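Long-range contacts in DELTA1-pyrroline-2-carboxylate reductase (PDB 6T3E), which reduces delta-1-pyrroline-2-carboxylate to L-proline with a nicotinamide coenzyme, and binds NADH and proline: residues M25-R30 / V343-E348; I37-V42 / L167-E172; D84-A89 / N114-G119; V260-L265 / R313-F318. All coordinates share one frame; numbering follows the deposited sequence.

Contact 1. Residues M25-R30 / V343-E348; sequences MLLLSR and VGTNVE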
loop_
_atom_site.group_PDB
_atom_site.type_symbol
_atom_site.label_atom_id
_atom_site.label_comp_id
_atom_site.label_asym_id
_atom_site.label_seq_id
_atom_site.Cartn_x
_atom_site.Cartn_y
_atom_site.Cartn_z
ATOM N N MET B 25 16.882 9.614 -5.127
ATOM C CA MET B 25 15.535 9.461 -5.705
ATOM C C MET B 25 15.154 10.535 -6.744
ATOM O O MET B 25 15.569 11.683 -6.629
ATOM C CB MET B 25 14.511 9.470 -4.576
ATOM C CG MET B 25 13.111 9.081 -4.957
ATOM S SD MET B 25 12.058 9.093 -3.491
ATOM C CE MET B 25 13.044 8.121 -2.374
ATOM N N LEU B 26 14.361 10.163 -7.752
ATOM C CA LEU B 26 13.946 11.083 -8.808
ATOM C C LEU B 26 12.507 11.525 -8.584
ATOM O O LEU B 26 11.664 10.734 -8.151
ATOM C CB LEU B 26 14.067 10.448 -10.197
ATOM C CG LEU B 26 13.649 11.262 -11.437
ATOM C CD1 LEU B 26 14.633 12.402 -11.754
ATOM C CD2 LEU B 26 13.472 10.348 -12.642
ATOM N N LEU B 27 12.233 12.791 -8.895
ATOM C CA LEU B 27 10.915 13.398 -8.750
ATOM C C LEU B 27 10.359 13.753 -10.118
ATOM O O LEU B 27 11.062 14.351 -10.941
ATOM C CB LEU B 27 10.974 14.665 -7.901
ATOM C CG LEU B 27 10.327 14.529 -6.539
ATOM C CD1 LEU B 27 11.106 13.488 -5.763
ATOM C CD2 LEU B 27 10.299 15.871 -5.824
ATOM N N LEU B 28 9.094 13.412 -10.342
ATOM C CA LEU B 28 8.413 13.695 -11.595
ATOM C C LEU B 28 7.089 14.356 -11.257
ATOM O O LEU B 28 6.226 13.732 -10.635
ATOM C CB LEU B 28 8.201 12.415 -12.403
ATOM C CG LEU B 28 9.453 11.836 -13.064
ATOM C CD1 LEU B 28 9.227 10.378 -13.511
ATOM C CD2 LEU B 28 9.893 12.709 -14.238
ATOM N N SER B 29 6.924 15.597 -11.692
ATOM C CA SER B 29 5.735 16.394 -11.451
ATOM C C SER B 29 4.762 16.247 -12.615
ATOM O O SER B 29 5.105 15.724 -13.675
ATOM C CB SER B 29 6.135 17.854 -11.254
ATOM O OG SER B 29 6.563 18.400 -12.487
ATOM N N ARG B 30 3.524 16.701 -12.397
ATOM C CA ARG B 30 2.514 16.604 -13.449
ATOM C C ARG B 30 2.996 17.273 -14.729
ATOM O O ARG B 30 2.870 16.710 -15.823
ATOM C CB ARG B 30 1.197 17.231 -12.966
ATOM C CG ARG B 30 -0.019 17.005 -13.872
ATOM C CD ARG B 30 -1.299 17.568 -13.231
ATOM N NE ARG B 30 -2.490 16.767 -13.553
ATOM C CZ ARG B 30 -3.128 16.803 -14.724
ATOM N NH1 ARG B 30 -2.697 17.596 -15.701
ATOM N NH2 ARG B 30 -4.197 16.045 -14.922
ATOM N N VAL B 343 14.537 14.676 -17.638
ATOM C CA VAL B 343 13.408 15.370 -17.027
ATOM C C VAL B 343 13.266 14.904 -15.585
ATOM O O VAL B 343 13.473 13.727 -15.269
ATOM C CB VAL B 343 12.127 15.122 -17.847
ATOM C CG1 VAL B 343 10.890 15.408 -17.051
ATOM C CG2 VAL B 343 12.153 15.971 -19.106
ATOM N N GLY B 344 12.948 15.833 -14.703
ATOM C CA GLY B 344 12.769 15.551 -13.296
ATOM C C GLY B 344 13.920 16.106 -12.475
ATOM O O GLY B 344 14.986 16.451 -12.985
ATOM N N THR B 345 13.702 16.119 -11.165
ATOM C CA THR B 345 14.643 16.671 -10.200
ATOM C C THR B 345 15.054 15.579 -9.222
ATOM O O THR B 345 14.213 14.802 -8.767
ATOM C CB THR B 345 14.027 17.861 -9.441
ATOM O OG1 THR B 345 12.648 17.597 -9.172
ATOM C CG2 THR B 345 14.111 19.130 -10.261
ATOM N N ASN B 346 16.347 15.511 -8.905
ATOM C CA ASN B 346 16.847 14.505 -7.978
ATOM C C ASN B 346 16.795 15.034 -6.552
ATOM O O ASN B 346 17.065 16.212 -6.310
ATOM C CB ASN B 346 18.281 14.114 -8.349
ATOM C CG ASN B 346 18.343 13.179 -9.545
ATOM O OD1 ASN B 346 17.866 12.040 -9.494
ATOM N ND2 ASN B 346 18.910 13.671 -10.643
ATOM N N VAL B 347 16.448 14.158 -5.602
ATOM C CA VAL B 347 16.338 14.545 -4.202
ATOM C C VAL B 347 17.041 13.506 -3.336
ATOM O O VAL B 347 17.227 12.353 -3.727
ATOM C CB VAL B 347 14.864 14.732 -3.740
ATOM C CG1 VAL B 347 14.164 15.821 -4.559
ATOM C CG2 VAL B 347 14.085 13.423 -3.795
ATOM N N GLU B 348 17.440 13.938 -2.143
ATOM C CA GLU B 348 18.084 13.083 -1.154
ATOM C C GLU B 348 17.100 12.744 -0.045
ATOM O O GLU B 348 16.306 13.594 0.369
ATOM C CB GLU B 348 19.297 13.765 -0.526
ATOM C CG GLU B 348 20.482 13.960 -1.422
ATOM C CD GLU B 348 21.676 14.441 -0.632
ATOM O OE1 GLU B 348 21.998 13.787 0.387
ATOM O OE2 GLU B 348 22.274 15.474 -1.010
#

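Contact 2. Residues I37-V42 / L167-E172; sequences ISMKEV and LWAVCE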
loop_
_atom_site.group_PDB
_atom_site.type_symbol
_atom_site.label_atom_id
_atom_site.label_comp_id
_atom_site.label_asym_id
_atom_site.label_seq_id
_atom_site.Cartn_x
_atom_site.Cartn_y
_atom_site.Cartn_z
ATOM N N ILE B 37 4.603 11.422 -21.850
ATOM C CA ILE B 37 3.751 10.312 -22.282
ATOM C C ILE B 37 2.521 10.791 -23.052
ATOM O O ILE B 37 1.916 11.819 -22.729
ATOM C CB ILE B 37 3.336 9.456 -21.076
ATOM C CG1 ILE B 37 2.543 10.297 -20.088
ATOM C CG2 ILE B 37 4.561 8.931 -20.387
ATOM C CD1 ILE B 37 2.348 9.626 -18.746
ATOM N N SER B 38 2.135 10.011 -24.058
ATOM C CA SER B 38 0.974 10.244 -24.905
ATOM C C SER B 38 0.065 9.026 -24.824
ATOM O O SER B 38 0.476 7.958 -24.366
ATOM C CB SER B 38 1.382 10.487 -26.361
ATOM O OG SER B 38 2.019 9.332 -26.903
ATOM N N MET B 39 -1.182 9.180 -25.277
ATOM C CA MET B 39 -2.156 8.106 -25.077
ATOM C C MET B 39 -1.879 6.892 -25.963
ATOM O O MET B 39 -2.088 5.752 -25.532
ATOM C CB MET B 39 -3.573 8.643 -25.308
ATOM C CG MET B 39 -4.724 7.677 -24.987
ATOM S SD MET B 39 -4.823 7.056 -23.291
ATOM C CE MET B 39 -5.609 8.403 -22.421
ATOM N N LYS B 40 -1.362 7.104 -27.175
ATOM C CA LYS B 40 -1.033 5.972 -28.037
ATOM C C LYS B 40 0.016 5.077 -27.392
ATOM O O LYS B 40 -0.079 3.844 -27.461
ATOM C CB LYS B 40 -0.548 6.471 -29.394
ATOM C CG LYS B 40 -0.335 5.366 -30.398
ATOM C CD LYS B 40 0.010 5.936 -31.763
ATOM C CE LYS B 40 0.871 4.966 -32.546
ATOM N NZ LYS B 40 1.478 3.945 -31.650
ATOM N N GLU B 41 1.011 5.687 -26.741
ATOM C CA GLU B 41 2.019 4.924 -26.009
ATOM C C GLU B 41 1.394 4.168 -24.838
ATOM O O GLU B 41 1.689 2.987 -24.618
ATOM C CB GLU B 41 3.130 5.860 -25.531
ATOM C CG GLU B 41 4.254 6.027 -26.532
ATOM C CD GLU B 41 5.237 7.127 -26.150
ATOM O OE1 GLU B 41 6.338 7.179 -26.752
ATOM O OE2 GLU B 41 4.904 7.942 -25.253
ATOM N N VAL B 42 0.531 4.844 -24.067
ATOM C CA VAL B 42 -0.060 4.242 -22.874
ATOM C C VAL B 42 -0.981 3.098 -23.256
ATOM O O VAL B 42 -1.060 2.088 -22.541
ATOM C CB VAL B 42 -0.810 5.304 -22.043
ATOM C CG1 VAL B 42 -1.264 4.724 -20.710
ATOM C CG2 VAL B 42 0.084 6.493 -21.785
ATOM N N LEU B 167 -12.587 9.696 -23.762
ATOM C CA LEU B 167 -12.889 10.007 -25.155
ATOM C C LEU B 167 -11.621 10.032 -25.995
ATOM O O LEU B 167 -11.624 9.554 -27.136
ATOM C CB LEU B 167 -13.635 11.339 -25.265
ATOM C CG LEU B 167 -14.075 11.716 -26.691
ATOM C CD1 LEU B 167 -15.083 10.723 -27.245
ATOM C CD2 LEU B 167 -14.603 13.151 -26.785
ATOM N N TRP B 168 -10.524 10.556 -25.436
ATOM C CA TRP B 168 -9.253 10.603 -26.161
ATOM C C TRP B 168 -8.793 9.205 -26.562
ATOM O O TRP B 168 -8.436 8.967 -27.719
ATOM C CB TRP B 168 -8.193 11.313 -25.308
ATOM C CG TRP B 168 -6.833 11.458 -25.945
ATOM C CD1 TRP B 168 -6.503 11.223 -27.249
ATOM C CD2 TRP B 168 -5.625 11.881 -25.298
ATOM N NE1 TRP B 168 -5.167 11.455 -27.455
ATOM C CE2 TRP B 168 -4.602 11.866 -26.278
ATOM C CE3 TRP B 168 -5.307 12.271 -23.989
ATOM C CZ2 TRP B 168 -3.280 12.223 -25.990
ATOM C CZ3 TRP B 168 -3.992 12.629 -23.702
ATOM C CH2 TRP B 168 -2.993 12.601 -24.704
ATOM N N ALA B 169 -8.826 8.255 -25.629
ATOM C CA ALA B 169 -8.400 6.898 -25.963
ATOM C C ALA B 169 -9.358 6.216 -26.936
ATOM O O ALA B 169 -8.933 5.355 -27.713
ATOM C CB ALA B 169 -8.243 6.070 -24.694
ATOM N N VAL B 170 -10.655 6.541 -26.878
ATOM C CA VAL B 170 -11.594 6.001 -27.861
ATOM C C VAL B 170 -11.289 6.551 -29.252
ATOM O O VAL B 170 -11.408 5.837 -30.255
ATOM C CB VAL B 170 -13.050 6.281 -27.430
ATOM C CG1 VAL B 170 -14.030 5.932 -28.544
ATOM C CG2 VAL B 170 -13.389 5.488 -26.190
ATOM N N CYS B 171 -10.879 7.821 -29.334
ATOM C CA CYS B 171 -10.538 8.431 -30.619
ATOM C C CYS B 171 -9.251 7.847 -31.205
ATOM O O CYS B 171 -9.064 7.858 -32.430
ATOM C CB CYS B 171 -10.386 9.946 -30.456
ATOM S SG CYS B 171 -11.855 10.873 -29.932
ATOM N N GLU B 172 -8.335 7.375 -30.356
ATOM C CA GLU B 172 -7.110 6.766 -30.867
ATOM C C GLU B 172 -7.373 5.397 -31.472
ATOM O O GLU B 172 -6.557 4.909 -32.259
ATOM C CB GLU B 172 -6.057 6.660 -29.758
ATOM C CG GLU B 172 -5.385 7.989 -29.400
ATOM C CD GLU B 172 -4.312 8.398 -30.405
ATOM O OE1 GLU B 172 -3.864 7.523 -31.180
ATOM O OE2 GLU B 172 -3.918 9.590 -30.415
#

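Contact 3. Residues D84-A89 / N114-G119; sequences DSEALA and NDPKTG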
loop_
_atom_site.group_PDB
_atom_site.type_symbol
_atom_site.label_atom_id
_atom_site.label_comp_id
_atom_site.label_asym_id
_atom_site.label_seq_id
_atom_site.Cartn_x
_atom_site.Cartn_y
_atom_site.Cartn_z
ATOM N N ASP B 84 8.641 -9.411 -15.799
ATOM C CA ASP B 84 9.289 -9.265 -17.099
ATOM C C ASP B 84 9.665 -7.810 -17.365
ATOM O O ASP B 84 10.800 -7.510 -17.749
ATOM C CB ASP B 84 8.371 -9.789 -18.202
ATOM C CG ASP B 84 8.416 -11.292 -18.320
ATOM O OD1 ASP B 84 9.361 -11.909 -17.772
ATOM O OD2 ASP B 84 7.494 -11.857 -18.948
ATOM N N SER B 85 8.724 -6.892 -17.158
ATOM C CA SER B 85 9.001 -5.476 -17.336
ATOM C C SER B 85 9.825 -4.895 -16.195
ATOM O O SER B 85 10.341 -3.779 -16.332
ATOM C CB SER B 85 7.687 -4.703 -17.488
ATOM O OG SER B 85 7.161 -4.864 -18.796
ATOM N N GLU B 86 9.963 -5.624 -15.091
ATOM C CA GLU B 86 10.681 -5.144 -13.912
ATOM C C GLU B 86 10.130 -3.796 -13.454
ATOM O O GLU B 86 10.859 -2.823 -13.259
ATOM C CB GLU B 86 12.184 -5.074 -14.172
ATOM C CG GLU B 86 12.829 -6.426 -14.355
ATOM C CD GLU B 86 13.090 -7.156 -13.042
ATOM O OE1 GLU B 86 12.367 -6.889 -12.056
ATOM O OE2 GLU B 86 14.029 -7.998 -13.001
ATOM N N ALA B 87 8.816 -3.758 -13.288
ATOM C CA ALA B 87 8.093 -2.597 -12.793
ATOM C C ALA B 87 7.527 -2.969 -11.432
ATOM O O ALA B 87 6.618 -3.800 -11.339
ATOM C CB ALA B 87 6.981 -2.188 -13.759
ATOM N N LEU B 88 8.096 -2.396 -10.379
ATOM C CA LEU B 88 7.683 -2.651 -8.999
ATOM C C LEU B 88 7.186 -1.320 -8.442
ATOM O O LEU B 88 7.998 -0.474 -8.049
ATOM C CB LEU B 88 8.827 -3.230 -8.159
ATOM C CG LEU B 88 8.520 -3.483 -6.674
ATOM C CD1 LEU B 88 7.276 -4.405 -6.462
ATOM C CD2 LEU B 88 9.730 -4.023 -5.929
ATOM N N ALA B 89 5.861 -1.120 -8.446
ATOM C CA ALA B 89 5.275 0.177 -8.135
ATOM C C ALA B 89 4.044 0.043 -7.256
ATOM O O ALA B 89 3.307 -0.950 -7.314
ATOM C CB ALA B 89 4.882 0.949 -9.394
ATOM N N ASN B 114 9.925 1.417 -6.996
ATOM C CA ASN B 114 11.009 0.812 -6.240
ATOM C C ASN B 114 11.868 -0.036 -7.173
ATOM O O ASN B 114 11.394 -0.552 -8.195
ATOM C CB ASN B 114 10.482 -0.058 -5.095
ATOM C CG ASN B 114 9.839 0.740 -4.002
ATOM O OD1 ASN B 114 8.600 0.908 -3.985
ATOM N ND2 ASN B 114 10.650 1.196 -3.045
ATOM N N ASP B 115 13.131 -0.213 -6.767
ATOM C CA ASP B 115 14.076 -1.000 -7.535
ATOM C C ASP B 115 13.913 -2.469 -7.177
ATOM O O ASP B 115 14.048 -2.832 -5.998
ATOM C CB ASP B 115 15.496 -0.532 -7.249
ATOM C CG ASP B 115 16.532 -1.244 -8.090
ATOM O OD1 ASP B 115 16.222 -2.230 -8.778
ATOM O OD2 ASP B 115 17.672 -0.757 -8.102
ATOM N N PRO B 116 13.590 -3.334 -8.144
ATOM C CA PRO B 116 13.392 -4.748 -7.795
ATOM C C PRO B 116 14.632 -5.424 -7.224
ATOM O O PRO B 116 14.503 -6.394 -6.463
ATOM C CB PRO B 116 12.977 -5.394 -9.127
ATOM C CG PRO B 116 12.515 -4.222 -9.987
ATOM C CD PRO B 116 13.393 -3.077 -9.582
ATOM N N LYS B 117 15.835 -4.941 -7.555
ATOM C CA LYS B 117 17.063 -5.605 -7.120
ATOM C C LYS B 117 17.442 -5.294 -5.672
ATOM O O LYS B 117 18.046 -6.137 -4.995
ATOM C CB LYS B 117 18.207 -5.236 -8.066
ATOM C CG LYS B 117 18.066 -5.908 -9.435
ATOM C CD LYS B 117 19.071 -5.412 -10.443
ATOM C CE LYS B 117 18.828 -6.046 -11.815
ATOM N NZ LYS B 117 18.503 -5.050 -12.900
ATOM N N THR B 118 17.116 -4.103 -5.184
ATOM C CA THR B 118 17.464 -3.700 -3.831
ATOM C C THR B 118 16.269 -3.291 -2.985
ATOM O O THR B 118 16.433 -3.107 -1.772
ATOM C CB THR B 118 18.457 -2.525 -3.857
ATOM O OG1 THR B 118 17.826 -1.382 -4.453
ATOM C CG2 THR B 118 19.722 -2.887 -4.647
ATOM N N GLY B 119 15.087 -3.115 -3.575
ATOM C CA GLY B 119 13.969 -2.568 -2.826
ATOM C C GLY B 119 14.070 -1.088 -2.535
ATOM O O GLY B 119 13.158 -0.522 -1.916
#

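Contact 4. Residues V260-L265 / R313-F318; sequences VRKSKL and REITLF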
loop_
_atom_site.group_PDB
_atom_site.type_symbol
_atom_site.label_atom_id
_atom_site.label_comp_id
_atom_site.label_asym_id
_atom_site.label_seq_id
_atom_site.Cartn_x
_atom_site.Cartn_y
_atom_site.Cartn_z
ATOM N N VAL B 260 -26.434 -4.193 -17.320
ATOM C CA VAL B 260 -25.452 -5.253 -17.118
ATOM C C VAL B 260 -25.956 -6.569 -17.699
ATOM O O VAL B 260 -25.247 -7.238 -18.460
ATOM C CB VAL B 260 -25.098 -5.388 -15.625
ATOM C CG1 VAL B 260 -23.946 -6.357 -15.438
ATOM C CG2 VAL B 260 -24.745 -4.029 -15.036
ATOM N N ARG B 261 -27.194 -6.951 -17.365
ATOM C CA ARG B 261 -27.725 -8.223 -17.852
ATOM C C ARG B 261 -27.773 -8.262 -19.370
ATOM O O ARG B 261 -27.486 -9.299 -19.978
ATOM C CB ARG B 261 -29.121 -8.483 -17.284
ATOM C CG ARG B 261 -29.595 -9.923 -17.484
ATOM C CD ARG B 261 -31.090 -10.012 -17.759
ATOM N NE ARG B 261 -31.419 -9.943 -19.185
ATOM C CZ ARG B 261 -32.005 -8.897 -19.765
ATOM N NH1 ARG B 261 -32.319 -7.837 -19.036
ATOM N NH2 ARG B 261 -32.272 -8.904 -21.068
ATOM N N LYS B 262 -28.129 -7.138 -19.995
ATOM C CA LYS B 262 -28.346 -7.090 -21.435
ATOM C C LYS B 262 -27.055 -7.226 -22.241
ATOM O O LYS B 262 -27.119 -7.537 -23.436
ATOM C CB LYS B 262 -29.055 -5.783 -21.789
ATOM C CG LYS B 262 -29.519 -5.666 -23.210
ATOM C CD LYS B 262 -29.739 -4.205 -23.582
ATOM C CE LYS B 262 -31.061 -3.682 -23.055
ATOM N NZ LYS B 262 -32.111 -3.689 -24.123
ATOM N N SER B 263 -25.893 -7.038 -21.623
ATOM C CA SER B 263 -24.647 -6.890 -22.357
ATOM C C SER B 263 -23.758 -8.116 -22.217
ATOM O O SER B 263 -23.913 -8.936 -21.306
ATOM C CB SER B 263 -23.864 -5.661 -21.886
ATOM O OG SER B 263 -24.459 -4.456 -22.321
ATOM N N LYS B 264 -22.813 -8.210 -23.151
ATOM C CA LYS B 264 -21.699 -9.145 -23.067
ATOM C C LYS B 264 -20.639 -8.498 -22.185
ATOM O O LYS B 264 -19.995 -7.527 -22.594
ATOM C CB LYS B 264 -21.158 -9.455 -24.463
ATOM C CG LYS B 264 -20.332 -10.729 -24.555
ATOM C CD LYS B 264 -19.373 -10.678 -25.725
ATOM C CE LYS B 264 -19.375 -11.975 -26.497
ATOM N NZ LYS B 264 -18.469 -11.904 -27.668
ATOM N N LEU B 265 -20.462 -9.038 -20.979
ATOM C CA LEU B 265 -19.739 -8.356 -19.911
ATOM C C LEU B 265 -18.259 -8.732 -19.911
ATOM O O LEU B 265 -17.906 -9.909 -19.771
ATOM C CB LEU B 265 -20.388 -8.684 -18.566
ATOM C CG LEU B 265 -19.773 -8.079 -17.306
ATOM C CD1 LEU B 265 -19.645 -6.574 -17.451
ATOM C CD2 LEU B 265 -20.615 -8.429 -16.085
ATOM N N ARG B 313 -24.866 -7.284 -33.612
ATOM C CA ARG B 313 -26.080 -7.037 -32.848
ATOM C C ARG B 313 -25.865 -7.078 -31.344
ATOM O O ARG B 313 -26.680 -6.512 -30.607
ATOM C CB ARG B 313 -27.158 -8.058 -33.235
ATOM C CG ARG B 313 -27.375 -8.189 -34.741
ATOM C CD ARG B 313 -28.835 -8.489 -35.076
ATOM N NE ARG B 313 -29.207 -8.070 -36.431
ATOM C CZ ARG B 313 -29.141 -6.818 -36.883
ATOM N NH1 ARG B 313 -29.508 -6.540 -38.129
ATOM N NH2 ARG B 313 -28.711 -5.842 -36.092
ATOM N N GLU B 314 -24.781 -7.687 -30.873
ATOM C CA GLU B 314 -24.555 -7.767 -29.436
ATOM C C GLU B 314 -24.241 -6.389 -28.855
ATOM O O GLU B 314 -23.749 -5.492 -29.545
ATOM C CB GLU B 314 -23.439 -8.767 -29.101
ATOM C CG GLU B 314 -22.261 -8.827 -30.067
ATOM C CD GLU B 314 -21.349 -10.032 -29.816
ATOM O OE1 GLU B 314 -20.139 -9.952 -30.128
ATOM O OE2 GLU B 314 -21.843 -11.061 -29.302
ATOM N N ILE B 315 -24.584 -6.209 -27.584
ATOM C CA ILE B 315 -24.213 -5.017 -26.831
ATOM C C ILE B 315 -23.076 -5.393 -25.894
ATOM O O ILE B 315 -23.225 -6.302 -25.066
ATOM C CB ILE B 315 -25.402 -4.441 -26.051
ATOM C CG1 ILE B 315 -26.538 -4.088 -27.007
ATOM C CG2 ILE B 315 -24.965 -3.217 -25.271
ATOM C CD1 ILE B 315 -27.619 -3.285 -26.385
ATOM N N THR B 316 -21.940 -4.710 -26.031
ATOM C CA THR B 316 -20.739 -5.016 -25.265
ATOM C C THR B 316 -20.516 -3.972 -24.186
ATOM O O THR B 316 -20.613 -2.770 -24.446
ATOM C CB THR B 316 -19.500 -5.071 -26.168
ATOM O OG1 THR B 316 -19.590 -4.052 -27.174
ATOM C CG2 THR B 316 -19.374 -6.436 -26.831
ATOM N N LEU B 317 -20.160 -4.441 -22.990
ATOM C CA LEU B 317 -19.926 -3.578 -21.838
ATOM C C LEU B 317 -18.600 -3.944 -21.195
ATOM O O LEU B 317 -18.428 -5.073 -20.723
ATOM C CB LEU B 317 -21.061 -3.699 -20.816
ATOM C CG LEU B 317 -20.686 -3.353 -19.375
ATOM C CD1 LEU B 317 -20.403 -1.872 -19.243
ATOM C CD2 LEU B 317 -21.792 -3.786 -18.431
ATOM N N PHE B 318 -17.678 -2.980 -21.153
ATOM C CA PHE B 318 -16.405 -3.128 -20.454
ATOM C C PHE B 318 -16.514 -2.393 -19.124
ATOM O O PHE B 318 -16.646 -1.164 -19.095
ATOM C CB PHE B 318 -15.244 -2.584 -21.286
ATOM C CG PHE B 318 -13.939 -2.504 -20.531
ATOM C CD1 PHE B 318 -13.411 -3.630 -19.919
ATOM C CD2 PHE B 318 -13.240 -1.307 -20.442
ATOM C CE1 PHE B 318 -12.216 -3.562 -19.225
ATOM C CE2 PHE B 318 -12.048 -1.229 -19.756
ATOM C CZ PHE B 318 -11.533 -2.360 -19.142
#

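Contact 1. Residues M25-R30 / V343-E348
Leu27 and Val347 cross at about a right angle on one face of a short antiparallel beta pairing, in which strand 345-346 from the end of the chain lies beside strand 26-28 from its beginning, at the margin of a mixed sheet. Leu27 CD1 does the touching, 3.6 Å from Val347 CG2, while its CD2 leans on CG1 of the same valine. With CG1 anti to the carbonyl carbon (chi1 -60°) and CG2 between the backbone N and the carbonyl carbon, Val347 turns both methyls to the leucine and still brings CG2 within 4.1 Å of Met25 CB. On the same face Thr345 OG1 rests 3.6 Å from Leu27 CB.

The other face carries Leu26 and Asn346, a non-hydrogen-bonded pair. There Leu26 CD1 lies over the backbone of Gly344, 3.8 Å from its C atom, and near the amide oxygen of Asn346. Further along, Leu28 and Val343 again meet crosswise, CD2 to CG1 at 4.0 Å, and Leu28 continues inward onto helix 30-36 and helix 324-341.

Leu27 also packs on Val347 of the second subunit, and Val347 on Leu27 of that subunit, so the pair belongs to the dimer interface. Cutting Val347 back to an alanine would probably strip Leu27 CD1 of its partner and open a gap where the two subunits meet. Leu27 and Thr345 exchange two backbone bonds, as do Met25 and Val347; of the latter, Val347 N reaches Met25 O at 2.8 Å with an N-H...O angle of 164°.

Contact 2. Residues I37-V42 / L167-E172
Met39 reaches from the first turn of helix 39-54 onto helix 161-173, and its CB lands over the middle of the Trp168 indole. This carbon is 3.7 Å from the centroid of the six-membered ring and 18° off the ring normal, a CH-pi contact, with Trp168 CE2 its nearest ring atom at 3.5 Å. CG leaves anti to the backbone N (chi1 -174°) and passes alongside Ala169, 3.9 Å from that residue's CB. A bend at chi2 then sets SD 3.8 Å from Ala169 CB; the sulfur also stands above the indole face, a Met-aromatic contact at the longer distance of 5.5 Å from the six-membered centroid. The chain bends again at chi3, so that CE comes back to lie 4.2 Å from Trp168 CE3. Replacing Trp168 by a leucine would probably leave Met39 CB without the flat surface beneath it and the sulfur without its aromatic partner.

At the margin, Lys40 CB lies 3.9 Å from Glu172 OE1, while its amine is salt-bridged to Glu44. Behind the contact, helix 128-146 supplies Met133 against Trp168 and Ala137 against Met39, and helix 186-200 adds Leu200 beside the indole. The contact thus joins helix 39-54 to what is probably the Rossmann-type coenzyme domain, where Leu167 and Val170 of helix 161-173 pack on strand 219-222 of the parallel sheet.

Contact 3. Residues D84-A89 / N114-G119
Pro116 lies against both Glu86 and Leu88. Glu86 OE1 sits 3.3 Å from Pro116 CB and about as near to CG, a carboxylate oxygen laid beside the carbons of the pyrrolidine ring. The glutamate gets there by folding: CG is beside the backbone N, and a second bend at chi2 (-79°) turns the carboxylate back to the proline. Leu88 approaches with CB, 4.2 Å from Pro116 CG. Leu88 also runs obliquely across Asn114, its CD2 4.1 Å from Asn114 CB. In the backbone, Asn114 N donates to Leu88 O at 2.9 Å, a nearly straight bond with an N-H...O angle of 174°.

This bond lies where two antiparallel neighbours of the mixed sheet meet, strand 87-95 at its start and strand 107-114 at its end. Glu86 and Ala87 both face the last residue of strand 73-82, forming a G1 beta bulge, with Glu86 in a left-handed conformation. On the other side the chain turns toward strand 121-126. Asp115 OD1 takes the Lys117 N-H at 3.0 Å from above its carboxylate plane, an Asx turn, and Gly119 N returns to Asp115 O at 2.7 Å; these bonds set the turn that carries Pro116. A weak bond from Asn114 ND2 to Gly119 O spans the same loop.

Further out, Tyr81 OH binds Glu86 OE1 and the Tyr81 side chain packs on both Leu88 and Pro116. His71 of the second subunit binds Glu86 OE2 through NE2, and Tyr96 of that subunit reaches Pro116 O through its hydroxyl.

Contact 4. Residues V260-L265 / R313-F318
Lys264 and Glu314 bring an amine to a flat carboxylate: NZ stands 3.6 Å from Glu314 OE1 and 3.8 Å from OE2, a long salt bridge to a poorly ordered side chain. The same amine donates to Gly308 O, its strongest partner, and forms a salt bridge with Glu310; Glu314 OE1 itself accepts from the backbone N of Glu310. The other flat groups that meet here are peptides. The Ile315 carbonyl takes Lys264 N at 2.7 Å, almost head-on, whereas Leu317 N meets Lys264 O from above the carbonyl plane, 37° out of it, at 3.1 Å.

Leu265 and Leu317 lie side by side, CD1 to CD2 at 3.7 Å, and Leu317 CD2 continues toward Val260 in helix 257-262. Ser263 CB packs on Leu317 CB at 3.6 Å, and Lys262 runs obliquely over Ile315, CD 3.6 Å from CD1. The parallel pairing puts both leucines on one face, and with CG anti to the backbone N in each (chi1 179° in Leu265) the two chains run alongside.

Strand 316-319 thus runs parallel to strand 264-267, with strand 241-244 on its other side, in an all-parallel sheet consistent with the Rossmann-type domain that binds the dinucleotide in this family.

Contacts 1 and 3 belong to the same mixed sheet, their centres 18 Å apart, and both reach the second subunit. Contact 4 lies in the parallel sheet across the centre of the chain, 43 Å from contact 1 and 37 Å from contact 3, centre to centre. Contact 2 sits between, 24 to 26 Å from the centres of the other three. The side chains of Met39 in contact 2 and Leu317 in contact 4 are each about 11 Å from NADH, and Met39 is about 13 Å from the bound proline. Strand 87-95, begun at contact 3, goes on to Lys91 and Val93 in the proline pocket. Contact 1 brings the chain ends together, enclosing the other three along the sequence.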